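Local coordinates for protein polyisoprenyl-teichoic acid--peptidoglycan teichoic acid transferase TagV (Bacillus subtilis, PDB 6UF3) that belongs to the LytR-CpsA-Psr family of bacterial cell-envelope proteins, at residues A[7-13]-A[88-94]. Sequence-based numbering, arbitrary orientation.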
# COMPACT_ATOMS: atom_id res chain seq x y z
N SER A 7 7.83 4.18 9.57
CA SER A 7 6.78 4.05 8.57
C SER A 7 7.25 3.21 7.38
O SER A 7 8.45 3.10 7.11
CB SER A 7 6.35 5.44 8.07
OG SER A 7 7.50 6.10 7.53
N ILE A 8 6.29 2.61 6.69
CA ILE A 8 6.51 1.85 5.46
C ILE A 8 5.56 2.38 4.39
O ILE A 8 4.36 2.55 4.65
CB ILE A 8 6.27 0.34 5.64
CG1 ILE A 8 6.99 -0.20 6.87
CG2 ILE A 8 6.69 -0.41 4.37
CD1 ILE A 8 6.62 -1.65 7.18
N LEU A 9 6.08 2.65 3.20
CA LEU A 9 5.25 2.92 2.03
C LEU A 9 5.24 1.68 1.15
O LEU A 9 6.30 1.20 0.71
CB LEU A 9 5.75 4.12 1.23
CG LEU A 9 5.05 4.35 -0.13
CD1 LEU A 9 3.55 4.65 0.03
CD2 LEU A 9 5.74 5.48 -0.94
N PHE A 10 4.04 1.17 0.87
CA PHE A 10 3.82 0.05 -0.03
C PHE A 10 3.35 0.61 -1.37
O PHE A 10 2.34 1.32 -1.43
CB PHE A 10 2.76 -0.90 0.53
CG PHE A 10 3.19 -1.64 1.77
CD1 PHE A 10 2.98 -1.08 3.03
CD2 PHE A 10 3.79 -2.89 1.69
CE1 PHE A 10 3.37 -1.75 4.18
CE2 PHE A 10 4.19 -3.55 2.83
CZ PHE A 10 3.96 -2.99 4.08
N MET A 11 4.08 0.29 -2.43
CA MET A 11 3.79 0.73 -3.79
C MET A 11 3.47 -0.49 -4.63
O MET A 11 4.26 -1.44 -4.69
CB MET A 11 4.99 1.49 -4.37
CG MET A 11 5.22 2.84 -3.71
SD MET A 11 6.88 3.52 -4.05
CE MET A 11 7.86 2.58 -2.86
N GLY A 12 2.29 -0.49 -5.25
CA GLY A 12 1.92 -1.48 -6.24
C GLY A 12 1.93 -0.84 -7.63
O GLY A 12 1.31 0.20 -7.84
N ILE A 13 2.67 -1.47 -8.55
CA ILE A 13 2.84 -0.95 -9.90
C ILE A 13 2.64 -2.07 -10.91
O ILE A 13 2.61 -3.26 -10.57
CB ILE A 13 4.22 -0.30 -10.10
CG1 ILE A 13 5.31 -1.36 -10.03
CG2 ILE A 13 4.47 0.79 -9.06
CD1 ILE A 13 6.67 -0.82 -10.36
N ILE A 88 9.29 8.71 5.51
CA ILE A 88 8.99 7.36 5.04
C ILE A 88 10.28 6.57 5.21
O ILE A 88 11.22 6.71 4.43
CB ILE A 88 8.49 7.34 3.59
CG1 ILE A 88 7.09 7.95 3.45
CG2 ILE A 88 8.53 5.90 3.02
CD1 ILE A 88 6.01 7.26 4.29
N ASP A 89 10.34 5.74 6.25
CA ASP A 89 11.60 5.07 6.56
C ASP A 89 11.86 3.88 5.65
O ASP A 89 13.01 3.66 5.23
CB ASP A 89 11.58 4.64 8.04
CG ASP A 89 11.32 5.82 8.96
OD1 ASP A 89 12.22 6.69 9.09
OD2 ASP A 89 10.22 5.91 9.53
N LYS A 90 10.83 3.09 5.36
CA LYS A 90 10.97 1.86 4.60
C LYS A 90 10.02 1.89 3.41
O LYS A 90 8.97 2.53 3.46
CB LYS A 90 10.65 0.60 5.46
CG LYS A 90 11.58 0.43 6.64
CD LYS A 90 13.02 0.15 6.16
CE LYS A 90 13.90 -0.29 7.32
NZ LYS A 90 15.29 -0.64 6.93
N TYR A 91 10.39 1.17 2.36
CA TYR A 91 9.54 1.06 1.18
C TYR A 91 9.50 -0.39 0.74
O TYR A 91 10.45 -1.16 0.94
CB TYR A 91 10.02 1.96 0.01
CG TYR A 91 11.42 1.66 -0.45
CD1 TYR A 91 11.67 0.69 -1.41
CD2 TYR A 91 12.51 2.33 0.09
CE1 TYR A 91 12.96 0.40 -1.82
CE2 TYR A 91 13.79 2.06 -0.31
CZ TYR A 91 14.01 1.09 -1.26
OH TYR A 91 15.30 0.83 -1.65
N VAL A 92 8.37 -0.75 0.14
CA VAL A 92 8.16 -2.05 -0.50
C VAL A 92 7.49 -1.76 -1.84
O VAL A 92 6.43 -1.15 -1.86
CB VAL A 92 7.27 -2.97 0.34
CG1 VAL A 92 6.96 -4.25 -0.43
CG2 VAL A 92 7.93 -3.28 1.68
N THR A 93 8.11 -2.18 -2.93
CA THR A 93 7.51 -2.05 -4.25
C THR A 93 7.23 -3.43 -4.81
O THR A 93 8.07 -4.33 -4.69
CB THR A 93 8.41 -1.28 -5.23
OG1 THR A 93 8.84 -0.05 -4.65
CG2 THR A 93 7.66 -0.97 -6.53
N VAL A 94 6.07 -3.61 -5.42
CA VAL A 94 5.76 -4.88 -6.07
C VAL A 94 5.04 -4.62 -7.39
O VAL A 94 4.16 -3.76 -7.47
CB VAL A 94 4.95 -5.79 -5.12
CG1 VAL A 94 3.47 -5.36 -4.98
CG2 VAL A 94 5.08 -7.21 -5.52
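Phe10 and Val92 run alongside each other on one face of the sheet, at the apolar centre of a parallel strand pair in the mixed central sheet of this LytR-CpsA-Psr family protein. Ring atom Phe10 CD2 comes within 3.7 Å of Val92 CB. Within the strand, Ile8 CG2 sits over one face of the ring, near its rim, and it also reaches Val92 CG2 at 4.1 Å, so one methyl touches both the ring and the valine. The other face of the sheet carries Leu9, Met11, Tyr91 and Thr93. There the turn about CG-SD of Met11 (chi3 -80°) directs CE toward strand 90-94, 3.6 Å from Tyr91 CB. The same methyl packs against Thr93 OG1, a buried hydroxyl with no polar partner in the model. Leu9 and Met11 also touch Thr76, so helix 72-84, which belongs to the connection between the two strands, packs on this face.

The backbones run at 16° to one another, and the parallel register is borne out by alternating bonds: the N-H groups of Leu9, Met11 and Ile13 donate to Lys90 O, Val92 O and Val94 O, and the carbonyls of Ser7, Leu9 and Met11 receive the N-H groups of Lys90, Val92 and Val94. Met11 N to Val92 O, 2.8 Å, is nearly straight, at 171°. Strand 25-34 flanks 7-13 on its far side, while short strand 196-197 lies beyond 90-94.

At the polar edge, Lys90 NZ makes a salt bridge to Glu203 and a hydrogen bond to the carbonyl of Asn198. Ser7 and Asp89 exchange main-chain to side-chain bonds where the strand pair begins: Asp89 N donates to Ser7 OG at 3.1 Å, a hydroxyl also bonded to Pro87 O, and Ser7 N donates to the anti lone pair of Asp89 OD2 at 3.0 Å.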